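Local coordinates for endo-1,4-beta-xylanase 1 (Hypocrea jecorina, PDB 1XYN), which hydrolyses internal beta-1,4-xylosidic bonds in the main chain of xylan, releasing xylooligosaccharides and xylose, at residues 49-60 and 166-177; 95-104 and 136-146. All coordinates share one frame; numbering follows the deposited sequence.

Interaction 1 (49-60 and 166-177)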
loop_
_atom_site.group_PDB
_atom_site.type_symbol
_atom_site.label_atom_id
_atom_site.label_comp_id
_atom_site.label_asym_id
_atom_site.label_seq_id
_atom_site.Cartn_x
_atom_site.Cartn_y
_atom_site.Cartn_z
ATOM N N ASN A 49 -28.321 -5.344 2.064
ATOM C CA ASN A 49 -28.664 -6.515 1.263
ATOM C C ASN A 49 -27.727 -6.621 0.067
ATOM O O ASN A 49 -27.401 -5.614 -0.571
ATOM C CB ASN A 49 -30.098 -6.401 0.749
ATOM C CG ASN A 49 -31.093 -6.103 1.854
ATOM O OD1 ASN A 49 -31.729 -7.013 2.391
ATOM N ND2 ASN A 49 -31.240 -4.820 2.196
ATOM N N PHE A 50 -27.281 -7.842 -0.215
ATOM C CA PHE A 50 -26.392 -8.118 -1.341
ATOM C C PHE A 50 -26.804 -9.468 -1.919
ATOM O O PHE A 50 -27.444 -10.272 -1.247
ATOM C CB PHE A 50 -24.924 -8.148 -0.891
ATOM C CG PHE A 50 -24.586 -9.300 0.025
ATOM C CD1 PHE A 50 -24.928 -9.258 1.378
ATOM C CD2 PHE A 50 -23.947 -10.435 -0.473
ATOM C CE1 PHE A 50 -24.645 -10.329 2.220
ATOM C CE2 PHE A 50 -23.657 -11.513 0.358
ATOM C CZ PHE A 50 -24.009 -11.459 1.709
ATOM N N GLY A 51 -26.469 -9.714 -3.175
ATOM C CA GLY A 51 -26.838 -10.978 -3.777
ATOM C C GLY A 51 -26.303 -11.091 -5.183
ATOM O O GLY A 51 -26.050 -10.089 -5.844
ATOM N N GLY A 52 -26.113 -12.312 -5.645
ATOM C CA GLY A 52 -25.601 -12.492 -6.983
ATOM C C GLY A 52 -24.562 -13.579 -7.015
ATOM O O GLY A 52 -24.659 -14.567 -6.288
ATOM N N SER A 53 -23.561 -13.400 -7.862
ATOM C CA SER A 53 -22.512 -14.385 -7.980
ATOM C C SER A 53 -21.173 -13.762 -7.615
ATOM O O SER A 53 -21.039 -12.543 -7.548
ATOM C CB SER A 53 -22.484 -14.971 -9.398
ATOM O OG SER A 53 -21.966 -14.054 -10.347
ATOM N N PHE A 54 -20.195 -14.620 -7.352
ATOM C CA PHE A 54 -18.856 -14.193 -6.987
ATOM C C PHE A 54 -17.974 -15.417 -7.137
ATOM O O PHE A 54 -17.979 -16.313 -6.285
ATOM C CB PHE A 54 -18.839 -13.680 -5.548
ATOM C CG PHE A 54 -17.475 -13.295 -5.055
ATOM C CD1 PHE A 54 -16.855 -12.147 -5.517
ATOM C CD2 PHE A 54 -16.816 -14.081 -4.115
ATOM C CE1 PHE A 54 -15.597 -11.788 -5.049
ATOM C CE2 PHE A 54 -15.567 -13.730 -3.644
ATOM C CZ PHE A 54 -14.954 -12.579 -4.111
ATOM N N SER A 55 -17.278 -15.483 -8.266
ATOM C CA SER A 55 -16.397 -16.599 -8.575
ATOM C C SER A 55 -14.937 -16.153 -8.590
ATOM O O SER A 55 -14.608 -15.088 -9.110
ATOM C CB SER A 55 -16.786 -17.191 -9.928
ATOM O OG SER A 55 -16.010 -18.335 -10.226
ATOM N N VAL A 56 -14.071 -16.954 -7.973
ATOM C CA VAL A 56 -12.642 -16.658 -7.914
ATOM C C VAL A 56 -11.908 -17.857 -8.523
ATOM O O VAL A 56 -11.747 -18.896 -7.879
ATOM C CB VAL A 56 -12.183 -16.396 -6.445
ATOM C CG1 VAL A 56 -10.691 -16.120 -6.376
ATOM C CG2 VAL A 56 -12.944 -15.217 -5.868
ATOM N N ASN A 57 -11.513 -17.720 -9.788
ATOM C CA ASN A 57 -10.826 -18.794 -10.495
ATOM C C ASN A 57 -9.462 -19.102 -9.885
ATOM O O ASN A 57 -9.066 -20.266 -9.801
ATOM C CB ASN A 57 -10.673 -18.445 -11.982
ATOM C CG ASN A 57 -12.010 -18.219 -12.678
ATOM O OD1 ASN A 57 -12.328 -17.104 -13.097
ATOM N ND2 ASN A 57 -12.794 -19.279 -12.811
ATOM N N SER A 58 -8.767 -18.059 -9.439
ATOM C CA SER A 58 -7.444 -18.196 -8.844
ATOM C C SER A 58 -7.116 -16.926 -8.079
ATOM O O SER A 58 -7.790 -15.912 -8.254
ATOM C CB SER A 58 -6.397 -18.388 -9.947
ATOM O OG SER A 58 -6.261 -17.212 -10.738
ATOM N N GLY A 59 -6.070 -16.968 -7.255
ATOM C CA GLY A 59 -5.675 -15.797 -6.481
ATOM C C GLY A 59 -6.580 -15.462 -5.305
ATOM O O GLY A 59 -7.412 -16.271 -4.905
ATOM N N THR A 60 -6.423 -14.257 -4.757
ATOM C CA THR A 60 -7.221 -13.788 -3.621
ATOM C C THR A 60 -8.484 -13.047 -4.072
ATOM O O THR A 60 -8.414 -12.171 -4.938
ATOM C CB THR A 60 -6.414 -12.815 -2.734
ATOM O OG1 THR A 60 -5.179 -13.430 -2.354
ATOM C CG2 THR A 60 -7.206 -12.434 -1.483
ATOM N N TRP A 166 -6.570 -9.875 -6.221
ATOM C CA TRP A 166 -5.233 -9.804 -6.791
ATOM C C TRP A 166 -4.714 -11.221 -6.993
ATOM O O TRP A 166 -5.272 -12.181 -6.448
ATOM C CB TRP A 166 -4.275 -9.029 -5.871
ATOM C CG TRP A 166 -4.016 -9.659 -4.518
ATOM C CD1 TRP A 166 -3.061 -10.601 -4.215
ATOM C CD2 TRP A 166 -4.648 -9.323 -3.271
ATOM N NE1 TRP A 166 -3.054 -10.852 -2.864
ATOM C CE2 TRP A 166 -4.015 -10.086 -2.260
ATOM C CE3 TRP A 166 -5.682 -8.448 -2.910
ATOM C CZ2 TRP A 166 -4.384 -9.999 -0.914
ATOM C CZ3 TRP A 166 -6.050 -8.363 -1.568
ATOM C CH2 TRP A 166 -5.400 -9.133 -0.587
ATOM N N GLY A 167 -3.677 -11.344 -7.818
ATOM C CA GLY A 167 -3.065 -12.633 -8.084
ATOM C C GLY A 167 -3.841 -13.637 -8.915
ATOM O O GLY A 167 -3.509 -14.824 -8.913
ATOM N N GLY A 168 -4.862 -13.188 -9.634
ATOM C CA GLY A 168 -5.618 -14.120 -10.451
ATOM C C GLY A 168 -6.813 -13.532 -11.173
ATOM O O GLY A 168 -6.893 -12.323 -11.391
ATOM N N SER A 169 -7.750 -14.405 -11.524
ATOM C CA SER A 169 -8.957 -14.004 -12.228
ATOM C C SER A 169 -10.242 -14.432 -11.509
ATOM O O SER A 169 -10.219 -15.233 -10.559
ATOM C CB SER A 169 -8.945 -14.570 -13.649
ATOM O OG SER A 169 -8.909 -15.990 -13.646
ATOM N N GLY A 170 -11.358 -13.869 -11.962
ATOM C CA GLY A 170 -12.648 -14.185 -11.389
ATOM C C GLY A 170 -13.676 -13.206 -11.904
ATOM O O GLY A 170 -13.357 -12.338 -12.719
ATOM N N SER A 171 -14.906 -13.329 -11.418
ATOM C CA SER A 171 -15.987 -12.442 -11.823
ATOM C C SER A 171 -17.049 -12.363 -10.728
ATOM O O SER A 171 -17.149 -13.255 -9.889
ATOM C CB SER A 171 -16.612 -12.916 -13.139
ATOM O OG SER A 171 -17.204 -14.190 -13.000
ATOM N N ALA A 172 -17.841 -11.295 -10.751
ATOM C CA ALA A 172 -18.889 -11.073 -9.761
ATOM C C ALA A 172 -19.982 -10.131 -10.285
ATOM O O ALA A 172 -19.694 -9.132 -10.945
ATOM C CB ALA A 172 -18.276 -10.502 -8.477
ATOM N N SER A 173 -21.235 -10.490 -10.018
ATOM C CA SER A 173 -22.393 -9.690 -10.407
ATOM C C SER A 173 -23.220 -9.614 -9.145
ATOM O O SER A 173 -23.833 -10.602 -8.734
ATOM C CB SER A 173 -23.193 -10.370 -11.522
ATOM O OG SER A 173 -22.431 -10.463 -12.717
ATOM N N GLN A 174 -23.201 -8.445 -8.512
ATOM C CA GLN A 174 -23.898 -8.250 -7.255
ATOM C C GLN A 174 -24.945 -7.144 -7.256
ATOM O O GLN A 174 -24.759 -6.100 -7.867
ATOM C CB GLN A 174 -22.868 -7.965 -6.151
ATOM C CG GLN A 174 -21.990 -9.163 -5.768
ATOM C CD GLN A 174 -22.746 -10.206 -4.957
ATOM O OE1 GLN A 174 -23.488 -9.865 -4.042
ATOM N NE2 GLN A 174 -22.557 -11.476 -5.291
ATOM N N SER A 175 -26.028 -7.384 -6.524
ATOM C CA SER A 175 -27.126 -6.435 -6.362
ATOM C C SER A 175 -26.930 -5.862 -4.955
ATOM O O SER A 175 -26.764 -6.620 -4.003
ATOM C CB SER A 175 -28.468 -7.170 -6.441
ATOM O OG SER A 175 -28.516 -8.038 -7.569
ATOM N N VAL A 176 -26.958 -4.536 -4.833
ATOM C CA VAL A 176 -26.745 -3.838 -3.559
ATOM C C VAL A 176 -27.909 -2.917 -3.152
ATOM O O VAL A 176 -28.464 -2.215 -3.992
ATOM C CB VAL A 176 -25.459 -2.973 -3.653
ATOM C CG1 VAL A 176 -25.241 -2.168 -2.388
ATOM C CG2 VAL A 176 -24.261 -3.851 -3.968
ATOM N N SER A 177 -28.266 -2.919 -1.864
ATOM C CA SER A 177 -29.336 -2.059 -1.342
ATOM C C SER A 177 -29.459 -2.074 0.187
ATOM O O SER A 177 -28.826 -2.879 0.869
ATOM C CB SER A 177 -30.694 -2.415 -1.958
ATOM O OG SER A 177 -31.191 -3.644 -1.469
#
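Phe54 and Ala172 face each other as a non-hydrogen-bonded pair of two antiparallel strands, 48-56 and 168-177, inside the outer sheet of the beta-jelly-roll that defines family 11 xylanases. Their side chains share the sheet face that carries Val56 and Val176 and looks into the sandwich, where Val163 touches both Phe54 and Ala172. The Phe54 ring presents its edge to the methyl group, CD1 lying 3.7 Å from Ala172 CB. Serines populate the other face, and Ser53-Ser173 and Ser55-Ser171 form hydrogen-bonded pairs between them.

The chain turns a corner at Gly52, and there Gln174 reaches across from the partner strand. The bend of its side chain at chi2 (-74°) carries the amide across to the backbone of Gly51 to Ser53. NE2 donates to Ser53 O at 2.9 Å in a nearly straight bond that lies in the amide's own plane but stands above the plane of the carbonyl. Ser173 N approaches the same oxygen from the opposite face, and Ser53 O is thus gripped by two donors. Beside this amide runs the Phe50 side chain, pointing the same way, its ring plane 37° from that of the amide, with Gln174 OE1 at the ring edge 3.6 Å from CD2. An alanine in place of Gln174 would probably deprive Ser53 O of one of its donors and open a gap beside Phe50 at the corner.

At the far end both chains cross into the larger sheet and pair again, Thr60 N to Trp166 O 2.9 Å. Trp166 is there about 4 Å, between side chains, from Glu164, the predicted proton donor. Thr60 lies alongside Trp166, OG1 hydrogen-bonded to Asn84 O and CB over one indole face, 3.9 Å from the centroid of the five-membered ring, a CH-pi contact.

Interaction 2 (95-104 and 136-146)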
loop_
_atom_site.group_PDB
_atom_site.type_symbol
_atom_site.label_atom_id
_atom_site.label_comp_id
_atom_site.label_asym_id
_atom_site.label_seq_id
_atom_site.Cartn_x
_atom_site.Cartn_y
_atom_site.Cartn_z
ATOM N N VAL A 95 -18.691 -12.959 16.846
ATOM C CA VAL A 95 -20.011 -12.361 16.871
ATOM C C VAL A 95 -20.865 -13.223 15.969
ATOM O O VAL A 95 -20.427 -13.645 14.907
ATOM C CB VAL A 95 -20.007 -10.901 16.350
ATOM C CG1 VAL A 95 -19.360 -10.815 14.968
ATOM C CG2 VAL A 95 -21.434 -10.346 16.311
ATOM N N THR A 96 -22.033 -13.599 16.458
ATOM C CA THR A 96 -22.943 -14.402 15.667
ATOM C C THR A 96 -23.935 -13.414 15.082
ATOM O O THR A 96 -24.573 -12.641 15.806
ATOM C CB THR A 96 -23.654 -15.452 16.530
ATOM O OG1 THR A 96 -22.665 -16.263 17.174
ATOM C CG2 THR A 96 -24.556 -16.340 15.673
ATOM N N SER A 97 -24.009 -13.389 13.763
ATOM C CA SER A 97 -24.904 -12.469 13.101
ATOM C C SER A 97 -25.325 -13.011 11.751
ATOM O O SER A 97 -24.544 -13.663 11.061
ATOM C CB SER A 97 -24.206 -11.118 12.921
ATOM O OG SER A 97 -25.123 -10.113 12.541
ATOM N N ASP A 98 -26.599 -12.807 11.439
ATOM C CA ASP A 98 -27.186 -13.196 10.170
ATOM C C ASP A 98 -26.962 -14.615 9.659
ATOM O O ASP A 98 -26.635 -14.814 8.490
ATOM C CB ASP A 98 -26.770 -12.174 9.116
ATOM C CG ASP A 98 -26.996 -10.752 9.582
ATOM O OD1 ASP A 98 -28.167 -10.338 9.688
ATOM O OD2 ASP A 98 -26.003 -10.061 9.880
ATOM N N GLY A 99 -27.170 -15.602 10.527
ATOM C CA GLY A 99 -27.016 -16.990 10.118
ATOM C C GLY A 99 -25.659 -17.649 10.320
ATOM O O GLY A 99 -25.499 -18.829 10.003
ATOM N N ALA A 100 -24.684 -16.918 10.849
ATOM C CA ALA A 100 -23.370 -17.506 11.071
ATOM C C ALA A 100 -22.524 -16.713 12.055
ATOM O O ALA A 100 -22.885 -15.606 12.455
ATOM C CB ALA A 100 -22.629 -17.643 9.756
ATOM N N THR A 101 -21.394 -17.299 12.446
ATOM C CA THR A 101 -20.470 -16.657 13.372
ATOM C C THR A 101 -19.346 -16.019 12.553
ATOM O O THR A 101 -18.989 -16.510 11.479
ATOM C CB THR A 101 -19.834 -17.676 14.354
ATOM O OG1 THR A 101 -20.822 -18.608 14.806
ATOM C CG2 THR A 101 -19.263 -16.951 15.560
ATOM N N TYR A 102 -18.787 -14.935 13.078
ATOM C CA TYR A 102 -17.706 -14.210 12.422
ATOM C C TYR A 102 -16.518 -14.108 13.358
ATOM O O TYR A 102 -16.691 -13.844 14.543
ATOM C CB TYR A 102 -18.142 -12.775 12.087
ATOM C CG TYR A 102 -19.215 -12.652 11.034
ATOM C CD1 TYR A 102 -20.518 -13.094 11.278
ATOM C CD2 TYR A 102 -18.929 -12.086 9.792
ATOM C CE1 TYR A 102 -21.515 -12.978 10.306
ATOM C CE2 TYR A 102 -19.915 -11.963 8.814
ATOM C CZ TYR A 102 -21.202 -12.412 9.077
ATOM O OH TYR A 102 -22.165 -12.305 8.104
ATOM N N THR A 103 -15.313 -14.323 12.843
ATOM C CA THR A 103 -14.135 -14.169 13.683
ATOM C C THR A 103 -13.675 -12.723 13.481
ATOM O O THR A 103 -13.526 -12.248 12.354
ATOM C CB THR A 103 -13.009 -15.179 13.343
ATOM O OG1 THR A 103 -12.496 -14.918 12.035
ATOM C CG2 THR A 103 -13.545 -16.598 13.387
ATOM N N ILE A 104 -13.550 -11.998 14.577
ATOM C CA ILE A 104 -13.145 -10.607 14.524
ATOM C C ILE A 104 -11.632 -10.489 14.617
ATOM O O ILE A 104 -11.003 -11.206 15.388
ATOM C CB ILE A 104 -13.826 -9.819 15.652
ATOM C CG1 ILE A 104 -15.346 -9.958 15.514
ATOM C CG2 ILE A 104 -13.404 -8.351 15.629
ATOM C CD1 ILE A 104 -16.124 -9.360 16.661
ATOM N N THR A 136 -28.178 -10.629 3.949
ATOM C CA THR A 136 -28.344 -9.333 4.595
ATOM C C THR A 136 -27.278 -9.273 5.663
ATOM O O THR A 136 -26.977 -10.284 6.297
ATOM C CB THR A 136 -29.704 -9.210 5.301
ATOM O OG1 THR A 136 -30.755 -9.380 4.349
ATOM C CG2 THR A 136 -29.842 -7.846 5.977
ATOM N N VAL A 137 -26.706 -8.093 5.850
ATOM C CA VAL A 137 -25.667 -7.884 6.841
ATOM C C VAL A 137 -26.119 -6.792 7.808
ATOM O O VAL A 137 -26.127 -5.610 7.457
ATOM C CB VAL A 137 -24.329 -7.455 6.166
ATOM C CG1 VAL A 137 -23.270 -7.110 7.210
ATOM C CG2 VAL A 137 -23.827 -8.550 5.270
ATOM N N THR A 138 -26.551 -7.202 9.000
ATOM C CA THR A 138 -26.984 -6.265 10.035
ATOM C C THR A 138 -25.704 -5.621 10.589
ATOM O O THR A 138 -25.102 -6.115 11.544
ATOM C CB THR A 138 -27.764 -6.998 11.165
ATOM O OG1 THR A 138 -28.788 -7.816 10.588
ATOM C CG2 THR A 138 -28.426 -6.006 12.090
ATOM N N VAL A 139 -25.277 -4.530 9.960
ATOM C CA VAL A 139 -24.055 -3.835 10.352
ATOM C C VAL A 139 -23.901 -3.415 11.817
ATOM O O VAL A 139 -22.776 -3.371 12.325
ATOM C CB VAL A 139 -23.774 -2.621 9.429
ATOM C CG1 VAL A 139 -23.427 -3.102 8.029
ATOM C CG2 VAL A 139 -24.972 -1.701 9.382
ATOM N N GLN A 140 -25.006 -3.112 12.497
ATOM C CA GLN A 140 -24.931 -2.699 13.903
ATOM C C GLN A 140 -24.382 -3.804 14.796
ATOM O O GLN A 140 -23.623 -3.532 15.717
ATOM C CB GLN A 140 -26.284 -2.235 14.443
ATOM C CG GLN A 140 -26.497 -0.728 14.395
ATOM C CD GLN A 140 -25.431 0.076 15.127
ATOM O OE1 GLN A 140 -25.333 0.042 16.351
ATOM N NE2 GLN A 140 -24.654 0.842 14.373
ATOM N N ASN A 141 -24.762 -5.047 14.521
ATOM C CA ASN A 141 -24.270 -6.174 15.303
ATOM C C ASN A 141 -22.741 -6.229 15.276
ATOM O O ASN A 141 -22.109 -6.606 16.263
ATOM C CB ASN A 141 -24.857 -7.485 14.777
ATOM C CG ASN A 141 -26.363 -7.605 15.035
ATOM O OD1 ASN A 141 -26.950 -6.806 15.769
ATOM N ND2 ASN A 141 -26.983 -8.615 14.441
ATOM N N HIS A 142 -22.149 -5.844 14.149
ATOM C CA HIS A 142 -20.700 -5.836 14.018
ATOM C C HIS A 142 -20.103 -4.638 14.723
ATOM O O HIS A 142 -19.088 -4.761 15.393
ATOM C CB HIS A 142 -20.282 -5.877 12.549
ATOM C CG HIS A 142 -20.637 -7.164 11.875
ATOM N ND1 HIS A 142 -19.825 -8.275 11.922
ATOM C CD2 HIS A 142 -21.760 -7.550 11.220
ATOM C CE1 HIS A 142 -20.431 -9.289 11.333
ATOM N NE2 HIS A 142 -21.607 -8.875 10.900
ATOM N N PHE A 143 -20.752 -3.487 14.616
ATOM C CA PHE A 143 -20.254 -2.289 15.279
ATOM C C PHE A 143 -20.318 -2.451 16.809
ATOM O O PHE A 143 -19.440 -1.967 17.530
ATOM C CB PHE A 143 -21.064 -1.065 14.842
ATOM C CG PHE A 143 -21.015 -0.789 13.361
ATOM C CD1 PHE A 143 -19.885 -1.106 12.611
ATOM C CD2 PHE A 143 -22.099 -0.200 12.718
ATOM C CE1 PHE A 143 -19.832 -0.840 11.249
ATOM C CE2 PHE A 143 -22.055 0.070 11.354
ATOM C CZ PHE A 143 -20.920 -0.250 10.621
ATOM N N ASN A 144 -21.366 -3.116 17.298
ATOM C CA ASN A 144 -21.527 -3.350 18.731
ATOM C C ASN A 144 -20.440 -4.311 19.212
ATOM O O ASN A 144 -19.737 -4.024 20.181
ATOM C CB ASN A 144 -22.916 -3.929 19.050
ATOM C CG ASN A 144 -24.038 -2.895 18.934
ATOM O OD1 ASN A 144 -23.794 -1.709 18.718
ATOM N ND2 ASN A 144 -25.269 -3.349 19.082
ATOM N N ALA A 145 -20.280 -5.424 18.496
ATOM C CA ALA A 145 -19.274 -6.435 18.824
ATOM C C ALA A 145 -17.864 -5.850 18.779
ATOM O O ALA A 145 -17.020 -6.158 19.625
ATOM C CB ALA A 145 -19.382 -7.597 17.880
ATOM N N TRP A 146 -17.619 -4.983 17.803
ATOM C CA TRP A 146 -16.321 -4.350 17.661
ATOM C C TRP A 146 -16.049 -3.440 18.855
ATOM O O TRP A 146 -14.990 -3.517 19.475
ATOM C CB TRP A 146 -16.245 -3.561 16.344
ATOM C CG TRP A 146 -16.208 -4.429 15.089
ATOM C CD1 TRP A 146 -16.008 -5.790 15.021
ATOM C CD2 TRP A 146 -16.369 -3.984 13.733
ATOM N NE1 TRP A 146 -16.033 -6.207 13.709
ATOM C CE2 TRP A 146 -16.252 -5.125 12.899
ATOM C CE3 TRP A 146 -16.599 -2.737 13.143
ATOM C CZ2 TRP A 146 -16.358 -5.049 11.508
ATOM C CZ3 TRP A 146 -16.705 -2.667 11.761
ATOM C CH2 TRP A 146 -16.584 -3.818 10.962
HETATM O O HOH W 1 -23.374 -10.176 9.203
#
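His142 carries its CG anti to the carbonyl carbon, and with chi2 at -86° the imidazole stands edge-on to Tyr102. Its CE1 comes down over the centre of the phenol ring, 3.5 Å from Tyr102 CD2, and the planes meet at 80° in a T-shaped stack. In Ser97 the hydroxyl is anti to the backbone N (chi1 -168°), which directs OG to the helix, where Asn141 ND2 donates to it at 3.1 Å within the amide plane. Ser97 OG in turn donates to Asp98 OD2.

Ser97, Asp98 and Tyr102 belong to a beta hairpin, strands 90-97 and 100-109 joined by a type I' turn from Ser97 to Ala100, and it packs against the single helix of the family 11 jelly-roll. Asp98, in that turn, holds Thr138, just ahead of helix 139-148, with both oxygens. OD1 receives Thr138 OG1 at 2.7 Å on its syn lone pair; OD2 takes Thr138 N at 3.0 Å, from the carboxylate face opposite to Ser97 OG. A water donates to Asp98 OD2 and Tyr102 OH and lies 2.8 Å from His142 NE2, at the edge of the imidazole. Ser126 holds His142 ND1, and Arg128 and Glu80 engage Tyr102 OH. Further along the helix the contact turns apolar, with Ala145 CB 3.7 Å from Val95 CB and Ile104 CG2 against Trp146 CD1.

Interactions 1 and 2 lie about 21 Å apart, centre to centre, in one jelly-roll domain. Interaction 1 pairs a strand from the first third of the chain with the last one, and both segments of interaction 2 fall between them in sequence. The two meet where strand 48-56 borders strand 135-137 in the five-stranded antiparallel sheet: Asn49 OD1 lies 3.2 Å from Thr136 OG1, a probable hydrogen bond, and Phe50 CE1 packs against Val137 CG2. Interaction 1 runs from that sheet into the larger one at Thr60 and Trp166, while interaction 2 sets helix 139-148, which directly follows strand 135-137, on the hairpin of the larger sheet.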